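Local coordinates for 3-hydroxyadipyl-CoA dehydrogenase (Escherichia coli, PDB 3MOG), which catalyses the NAD-dependent oxidation of 3-hydroxyadipyl-CoA to 3-oxoadipyl-CoA in the breakdown of phenylacetate, at residues A211-I216 and L280-W285; A218-G223 and M228-L233; A130-K133 and R137-G140. All coordinates share one frame; numbering follows the deposited sequence.

Contact 1: residues A211-I216 and L280-W285; sequences AAPEVI and LGVYDW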
loop_
_atom_site.group_PDB
_atom_site.type_symbol
_atom_site.label_atom_id
_atom_site.label_comp_id
_atom_site.label_asym_id
_atom_site.label_seq_id
_atom_site.Cartn_x
_atom_site.Cartn_y
_atom_site.Cartn_z
ATOM N N ALA C 211 19.918 -15.833 -10.627
ATOM C CA ALA C 211 20.266 -17.198 -10.990
ATOM C C ALA C 211 19.138 -17.753 -11.834
ATOM O O ALA C 211 18.026 -17.229 -11.802
ATOM C CB ALA C 211 20.430 -18.052 -9.742
ATOM N N ALA C 212 19.440 -18.818 -12.576
ATOM C CA ALA C 212 18.444 -19.647 -13.267
ATOM C C ALA C 212 17.468 -20.265 -12.251
ATOM O O ALA C 212 17.839 -20.471 -11.087
ATOM C CB ALA C 212 19.160 -20.764 -14.097
ATOM N N PRO C 213 16.225 -20.567 -12.680
ATOM C CA PRO C 213 15.258 -21.139 -11.727
ATOM C C PRO C 213 15.718 -22.453 -11.098
ATOM O O PRO C 213 15.445 -22.702 -9.913
ATOM C CB PRO C 213 13.997 -21.364 -12.566
ATOM C CG PRO C 213 14.348 -21.004 -13.985
ATOM C CD PRO C 213 15.585 -20.167 -13.951
ATOM N N GLU C 214 16.414 -23.267 -11.891
ATOM C CA GLU C 214 16.993 -24.546 -11.456
ATOM C C GLU C 214 18.021 -24.351 -10.356
ATOM O O GLU C 214 18.183 -25.205 -9.503
ATOM C CB GLU C 214 17.699 -25.279 -12.625
ATOM C CG GLU C 214 16.993 -25.240 -13.963
ATOM C CD GLU C 214 17.456 -24.081 -14.835
ATOM O OE1 GLU C 214 18.663 -24.018 -15.166
ATOM O OE2 GLU C 214 16.609 -23.236 -15.198
ATOM N N VAL C 215 18.737 -23.234 -10.401
ATOM C CA VAL C 215 19.776 -22.951 -9.416
ATOM C C VAL C 215 19.129 -22.506 -8.083
ATOM O O VAL C 215 19.530 -22.968 -7.006
ATOM C CB VAL C 215 20.815 -21.942 -9.979
ATOM C CG1 VAL C 215 21.816 -21.514 -8.920
ATOM C CG2 VAL C 215 21.563 -22.562 -11.165
ATOM N N ILE C 216 18.113 -21.641 -8.173
ATOM C CA ILE C 216 17.327 -21.231 -7.008
ATOM C C ILE C 216 16.705 -22.448 -6.328
ATOM O O ILE C 216 16.832 -22.606 -5.110
ATOM C CB ILE C 216 16.202 -20.247 -7.394
ATOM C CG1 ILE C 216 16.778 -19.047 -8.155
ATOM C CG2 ILE C 216 15.409 -19.840 -6.151
ATOM C CD1 ILE C 216 15.732 -18.045 -8.708
ATOM N N LEU C 280 3.814 -26.531 -19.510
ATOM C CA LEU C 280 4.782 -25.430 -19.452
ATOM C C LEU C 280 4.433 -24.431 -18.337
ATOM O O LEU C 280 3.283 -24.018 -18.193
ATOM C CB LEU C 280 4.873 -24.719 -20.810
ATOM C CG LEU C 280 5.933 -23.623 -21.003
ATOM C CD1 LEU C 280 7.352 -24.175 -20.866
ATOM C CD2 LEU C 280 5.762 -22.901 -22.342
ATOM N N GLY C 281 5.432 -24.061 -17.544
ATOM C CA GLY C 281 5.264 -23.046 -16.517
ATOM C C GLY C 281 6.542 -22.255 -16.432
ATOM O O GLY C 281 6.955 -21.623 -17.409
ATOM N N VAL C 282 7.169 -22.296 -15.258
ATOM C CA VAL C 282 8.542 -21.838 -15.108
ATOM C C VAL C 282 9.399 -22.788 -15.938
ATOM O O VAL C 282 10.309 -22.364 -16.652
ATOM C CB VAL C 282 8.996 -21.864 -13.622
ATOM C CG1 VAL C 282 10.492 -21.700 -13.505
ATOM C CG2 VAL C 282 8.302 -20.779 -12.831
ATOM N N TYR C 283 9.063 -24.071 -15.853
ATOM C CA TYR C 283 9.768 -25.126 -16.560
ATOM C C TYR C 283 8.941 -25.717 -17.685
ATOM O O TYR C 283 7.714 -25.558 -17.729
ATOM C CB TYR C 283 10.131 -26.248 -15.592
ATOM C CG TYR C 283 11.029 -25.795 -14.485
ATOM C CD1 TYR C 283 10.514 -25.534 -13.216
ATOM C CD2 TYR C 283 12.393 -25.606 -14.702
ATOM C CE1 TYR C 283 11.336 -25.108 -12.188
ATOM C CE2 TYR C 283 13.225 -25.181 -13.678
ATOM C CZ TYR C 283 12.684 -24.934 -12.417
ATOM O OH TYR C 283 13.490 -24.507 -11.385
ATOM N N ASP C 284 9.643 -26.410 -18.583
ATOM C CA ASP C 284 9.040 -27.236 -19.624
ATOM C C ASP C 284 8.892 -28.640 -19.067
ATOM O O ASP C 284 9.877 -29.258 -18.659
ATOM C CB ASP C 284 9.939 -27.255 -20.864
ATOM C CG ASP C 284 9.172 -27.519 -22.137
ATOM O OD1 ASP C 284 8.417 -28.517 -22.186
ATOM O OD2 ASP C 284 9.322 -26.719 -23.088
ATOM N N TRP C 285 7.663 -29.141 -19.041
ATOM C CA TRP C 285 7.401 -30.443 -18.439
ATOM C C TRP C 285 7.339 -31.600 -19.445
ATOM O O TRP C 285 7.115 -32.756 -19.065
ATOM C CB TRP C 285 6.165 -30.375 -17.543
ATOM C CG TRP C 285 6.454 -29.615 -16.287
ATOM C CD1 TRP C 285 6.374 -28.259 -16.108
ATOM C CD2 TRP C 285 6.911 -30.155 -15.044
ATOM N NE1 TRP C 285 6.740 -27.928 -14.828
ATOM C CE2 TRP C 285 7.072 -29.070 -14.150
ATOM C CE3 TRP C 285 7.193 -31.453 -14.594
ATOM C CZ2 TRP C 285 7.500 -29.242 -12.829
ATOM C CZ3 TRP C 285 7.622 -31.624 -13.279
ATOM C CH2 TRP C 285 7.773 -30.520 -12.413
#
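A small surface contact, mostly apolar with one phenol at its polar end, sets Val282 and Tyr283 of the loop 280-285 against Pro213 and Glu214 in the first turn of helix 213-223, within the first of the two C-terminal-type helical domains of the chain. Pro213 is the hub. Its CB rests 3.6 Å from Val282 CG1, the branch anti to the backbone N (chi1 167°), and the two side chains lie alongside each other, pointing opposite ways. The same CB comes within 3.8 Å of CZ of Tyr283. That ring has a second neighbour in its own loop, since Val282 CG1 sits over one face, offset toward the rim. At the ring edge, and in its plane, Glu214 CG meets CE2 of Tyr283 at 3.8 Å, while the Glu214 carboxylate is turned 74° from the ring.

With chi1 at -61°, CG of Tyr283 lies anti to its carbonyl carbon, and the ring reaches across to the helix although its CB does not point there. The hydroxyl ends 3.0 Å from Pro213 O and hydrogen-bonds the carboxylate of Asp217, one turn on. Asp235 accepts from the backbone N-H groups of Val282 and Tyr283 and from the indole NE1 of Trp285. A phenylalanine in place of Tyr283 would probably leave Asp217 without this hydroxyl partner and the loop less tied to the helix. The loop is therefore held to the helix start by proline packing and a phenol-carboxylate bond, with the Asp235 carboxylate fixing its backbone.

Contact 2: residues A218-G223 and M228-L233; sequences AALRDG and MGPLEL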
loop_
_atom_site.group_PDB
_atom_site.type_symbol
_atom_site.label_atom_id
_atom_site.label_comp_id
_atom_site.label_asym_id
_atom_site.label_seq_id
_atom_site.Cartn_x
_atom_site.Cartn_y
_atom_site.Cartn_z
ATOM N N ALA C 218 17.714 -25.538 -6.484
ATOM C CA ALA C 218 18.746 -26.456 -5.997
ATOM C C ALA C 218 19.329 -25.982 -4.676
ATOM O O ALA C 218 19.608 -26.788 -3.799
ATOM C CB ALA C 218 19.848 -26.632 -7.038
ATOM N N ALA C 219 19.516 -24.672 -4.548
ATOM C CA ALA C 219 19.983 -24.078 -3.306
ATOM C C ALA C 219 18.992 -24.352 -2.186
ATOM O O ALA C 219 19.378 -24.765 -1.100
ATOM C CB ALA C 219 20.195 -22.578 -3.472
ATOM N N LEU C 220 17.709 -24.147 -2.467
ATOM C CA LEU C 220 16.686 -24.270 -1.436
ATOM C C LEU C 220 16.421 -25.732 -1.039
ATOM O O LEU C 220 16.241 -26.023 0.139
ATOM C CB LEU C 220 15.406 -23.523 -1.839
ATOM C CG LEU C 220 15.274 -22.017 -1.503
ATOM C CD1 LEU C 220 15.270 -21.768 0.006
ATOM C CD2 LEU C 220 16.327 -21.125 -2.156
ATOM N N ARG C 221 16.447 -26.643 -2.007
ATOM C CA ARG C 221 16.259 -28.075 -1.727
ATOM C C ARG C 221 17.528 -28.788 -1.230
ATOM O O ARG C 221 17.499 -29.467 -0.213
ATOM C CB ARG C 221 15.632 -28.815 -2.930
ATOM C CG ARG C 221 15.763 -30.360 -2.916
ATOM C CD ARG C 221 15.075 -31.042 -4.123
ATOM N NE ARG C 221 15.109 -30.199 -5.318
ATOM C CZ ARG C 221 16.079 -30.192 -6.231
ATOM N NH1 ARG C 221 16.005 -29.357 -7.266
ATOM N NH2 ARG C 221 17.119 -31.006 -6.112
ATOM N N ASP C 222 18.638 -28.639 -1.945
ATOM C CA ASP C 222 19.832 -29.414 -1.600
ATOM C C ASP C 222 20.831 -28.636 -0.744
ATOM O O ASP C 222 21.808 -29.210 -0.268
ATOM C CB ASP C 222 20.504 -29.995 -2.850
ATOM C CG ASP C 222 19.592 -30.928 -3.631
ATOM O OD1 ASP C 222 19.485 -30.750 -4.859
ATOM O OD2 ASP C 222 18.976 -31.826 -3.023
ATOM N N GLY C 223 20.576 -27.338 -0.559
ATOM C CA GLY C 223 21.306 -26.537 0.409
ATOM C C GLY C 223 20.547 -26.445 1.724
ATOM O O GLY C 223 21.046 -26.887 2.759
ATOM N N MET C 228 11.205 -29.711 -1.878
ATOM C CA MET C 228 11.147 -29.228 -3.255
ATOM C C MET C 228 11.447 -27.730 -3.322
ATOM O O MET C 228 11.034 -26.969 -2.451
ATOM C CB MET C 228 9.781 -29.532 -3.868
ATOM C CG MET C 228 9.632 -29.082 -5.324
ATOM S SD MET C 228 8.535 -30.140 -6.270
ATOM C CE MET C 228 9.453 -31.689 -6.156
ATOM N N GLY C 229 12.188 -27.322 -4.347
ATOM C CA GLY C 229 12.472 -25.916 -4.603
ATOM C C GLY C 229 11.196 -25.137 -4.857
ATOM O O GLY C 229 10.228 -25.690 -5.387
ATOM N N PRO C 230 11.181 -23.850 -4.476
ATOM C CA PRO C 230 9.932 -23.079 -4.537
ATOM C C PRO C 230 9.344 -22.952 -5.952
ATOM O O PRO C 230 8.137 -22.996 -6.106
ATOM C CB PRO C 230 10.346 -21.706 -4.009
ATOM C CG PRO C 230 11.796 -21.598 -4.307
ATOM C CD PRO C 230 12.322 -23.007 -4.073
ATOM N N LEU C 231 10.185 -22.842 -6.977
ATOM C CA LEU C 231 9.670 -22.564 -8.328
ATOM C C LEU C 231 9.086 -23.827 -8.966
ATOM O O LEU C 231 7.965 -23.820 -9.467
ATOM C CB LEU C 231 10.738 -21.890 -9.189
ATOM C CG LEU C 231 11.243 -20.545 -8.634
ATOM C CD1 LEU C 231 12.586 -20.176 -9.215
ATOM C CD2 LEU C 231 10.246 -19.421 -8.890
ATOM N N GLU C 232 9.819 -24.931 -8.876
ATOM C CA GLU C 232 9.277 -26.236 -9.248
ATOM C C GLU C 232 7.970 -26.578 -8.501
ATOM O O GLU C 232 7.022 -27.066 -9.117
ATOM C CB GLU C 232 10.317 -27.329 -9.034
ATOM C CG GLU C 232 9.872 -28.685 -9.547
ATOM C CD GLU C 232 10.941 -29.751 -9.441
ATOM O OE1 GLU C 232 12.122 -29.403 -9.205
ATOM O OE2 GLU C 232 10.587 -30.940 -9.600
ATOM N N LEU C 233 7.924 -26.317 -7.193
ATOM C CA LEU C 233 6.706 -26.515 -6.397
ATOM C C LEU C 233 5.544 -25.646 -6.886
ATOM O O LEU C 233 4.411 -26.108 -6.914
ATOM C CB LEU C 233 6.961 -26.278 -4.901
ATOM C CG LEU C 233 5.861 -26.624 -3.885
ATOM C CD1 LEU C 233 5.636 -28.121 -3.811
ATOM C CD2 LEU C 233 6.195 -26.081 -2.508
HETATM O O HOH W 1 13.091 -28.921 -6.456
#
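Leu220 and Pro230 lie nearly perpendicular to each other, with CB of Leu220 3.8 Å from CD of the proline ring. This is the apolar half of the contact, and Tyr198 of helix 196-207 packs against both residues. Arg221 makes the other half. Its CB lies 4.0 Å from Gly229 N, and from there the chain runs out extended, CG anti to the backbone N (chi1 163°), before it bends at chi3 (32°). The bend turns the guanidinium so that its NE edge looks across at the start of the second helix.

A single water fills the span. It sits in the guanidinium plane, accepts from Arg221 NE at 2.6 Å and from Gly229 N at 2.8 Å, and donates to Glu232 OE1 at 3.0 Å, so three groups grip it. Glu232 reaches it with a fully extended chain (chi1 -174°). Arg221 NH1 is 4.3 Å from Glu232 OE1, but that oxygen lies well out of the guanidinium plane; the charges probably attract without any N-H aimed at the carboxylate. Each charge has a closer mate: Arg221 NH2 forms a salt bridge with Asp222 OD1 at 2.7 Å, and Glu232 OE2 forms one with Arg289.

Gly229 is the N-cap of helix 230-237, and Pro230 opens its first turn. Asp217, on helix 213-223, accepts from the backbone N-H groups of Leu231 and Glu232, tying the new helix start to the old helix. The earlier helix has a wider pi-type turn at 219-223. Together they are two consecutive helices joined by a short loop, with a water bridging Arg221 to the start of helix 230-237, in the first C-terminal-type helical domain of a 3-hydroxyacyl-CoA dehydrogenase.

Contact 3: residues A130-K133 and R137-G140; sequences AEIK and RVAG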
loop_
_atom_site.group_PDB
_atom_site.type_symbol
_atom_site.label_atom_id
_atom_site.label_comp_id
_atom_site.label_asym_id
_atom_site.label_seq_id
_atom_site.Cartn_x
_atom_site.Cartn_y
_atom_site.Cartn_z
ATOM N N ALA C 130 -21.695 -15.802 10.742
ATOM C CA ALA C 130 -22.269 -14.491 11.058
ATOM C C ALA C 130 -23.774 -14.519 11.348
ATOM O O ALA C 130 -24.212 -14.062 12.406
ATOM C CB ALA C 130 -21.941 -13.479 9.935
ATOM N N GLU C 131 -24.551 -15.083 10.427
ATOM C CA GLU C 131 -26.011 -14.998 10.508
ATOM C C GLU C 131 -26.670 -16.299 10.969
ATOM O O GLU C 131 -27.896 -16.374 11.054
ATOM C CB GLU C 131 -26.601 -14.553 9.162
ATOM C CG GLU C 131 -25.944 -13.312 8.558
ATOM C CD GLU C 131 -26.795 -12.658 7.487
ATOM O OE1 GLU C 131 -27.891 -12.162 7.825
ATOM O OE2 GLU C 131 -26.366 -12.628 6.311
ATOM N N ILE C 132 -25.862 -17.313 11.277
ATOM C CA ILE C 132 -26.408 -18.637 11.581
ATOM C C ILE C 132 -26.691 -18.836 13.073
ATOM O O ILE C 132 -26.090 -18.170 13.918
ATOM C CB ILE C 132 -25.579 -19.810 10.931
ATOM C CG1 ILE C 132 -24.474 -20.328 11.856
ATOM C CG2 ILE C 132 -25.056 -19.415 9.542
ATOM C CD1 ILE C 132 -24.837 -21.617 12.579
ATOM N N LYS C 133 -27.590 -19.785 13.353
ATOM C CA LYS C 133 -28.265 -19.971 14.646
ATOM C C LYS C 133 -27.412 -20.034 15.900
ATOM O O LYS C 133 -27.531 -19.172 16.764
ATOM C CB LYS C 133 -29.226 -21.171 14.588
ATOM C CG LYS C 133 -30.730 -20.856 14.743
ATOM C CD LYS C 133 -31.166 -19.470 14.236
ATOM C CE LYS C 133 -31.620 -18.565 15.394
ATOM N NZ LYS C 133 -31.965 -17.184 14.946
ATOM N N ARG C 137 -20.813 -23.170 17.484
ATOM C CA ARG C 137 -20.436 -24.516 17.055
ATOM C C ARG C 137 -19.981 -24.528 15.604
ATOM O O ARG C 137 -19.816 -25.586 15.010
ATOM C CB ARG C 137 -21.535 -25.568 17.337
ATOM C CG ARG C 137 -22.975 -25.153 17.026
ATOM C CD ARG C 137 -23.223 -25.051 15.538
ATOM N NE ARG C 137 -24.485 -24.393 15.222
ATOM C CZ ARG C 137 -25.605 -25.036 14.908
ATOM N NH1 ARG C 137 -25.625 -26.366 14.868
ATOM N NH2 ARG C 137 -26.701 -24.345 14.626
ATOM N N VAL C 138 -19.816 -23.336 15.036
ATOM C CA VAL C 138 -19.186 -23.178 13.732
ATOM C C VAL C 138 -17.675 -23.004 13.936
ATOM O O VAL C 138 -17.248 -22.297 14.846
ATOM C CB VAL C 138 -19.766 -21.986 12.947
ATOM C CG1 VAL C 138 -19.319 -22.014 11.497
ATOM C CG2 VAL C 138 -21.283 -21.985 13.018
ATOM N N ALA C 139 -16.886 -23.676 13.098
ATOM C CA ALA C 139 -15.430 -23.676 13.195
ATOM C C ALA C 139 -14.850 -24.121 11.866
ATOM O O ALA C 139 -15.568 -24.604 11.011
ATOM C CB ALA C 139 -14.962 -24.616 14.312
ATOM N N GLY C 140 -13.545 -23.953 11.691
ATOM C CA GLY C 140 -12.874 -24.450 10.496
ATOM C C GLY C 140 -12.188 -25.748 10.828
ATOM O O GLY C 140 -11.620 -25.895 11.904
#
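NH1 of Arg137 is gripped by two backbone carbonyls, through a hydrogen bond to that of Thr114 and a weak one to that of Pro111, while NE of the same guanidinium donates to the carbonyl of Asn134, in the turn that joins the two segments. Pinned this way, the guanidinium also packs against carbon atoms of the loop 130-133. CD1 of Ile132 lies 3.8 Å from Arg137 NE and 3.9 Å from NH2, approaching obliquely, and Lys133 CB sits at the guanidinium edge, close to its plane, 4.1 Å from NH2.

The shape of the arginine explains its reach. CG stands between the backbone N and the carbonyl carbon (chi1 43°), and a further bend at chi2 folds the chain back toward the turn, where NE meets the Asn134 carbonyl. Ile132 points at the strand and uses its longer branch: CD1 touches Val138 CG2 at 3.6 Å, and CG1 follows at 3.8 Å. Its chi1 of 91° is well away from a staggered value, which may reflect strain or an uncertain fit of this branch.

Beyond the two segments, Phe103 of helix 96-109 packs on both Ile132 and Val138, Leu116 of strand 115-118 touches Ile132 and Arg137, and Ala130 meets Ile270 of the second subunit, bringing a trimer contact close by. Strand 138-143 runs parallel beside 115-118, its backbone bonded to Leu116 and Thr118. The arrangement is the closing turn of a beta-alpha-beta unit, in which the loop after the short helix 125-128 is packed down as the chain enters the next parallel strand of the Rossmann-type NAD-binding domain.

Contacts 1 and 2 are neighbours, their centres 10 Å apart, and both draw on helix 213-223: contact 1 uses its start, contact 2 a later part, residues 218-223. They touch directly, with Tyr283 CE1 3.6 Å from Glu232 N, and Asp217 serves both. Glycerol, probably from the crystallisation liquor, is bound close to both Tyr283 and Glu232, which may mark a pocket. Contact 3 lies in the N-terminal NAD-binding domain. Its centre is about 44 Å from that of contact 1 and 40 Å from that of contact 2, and its nearest atoms are about 23 Å from contact 2. It thus packs the NAD-binding domain, whereas the other two shape the first C-terminal-type helical domain.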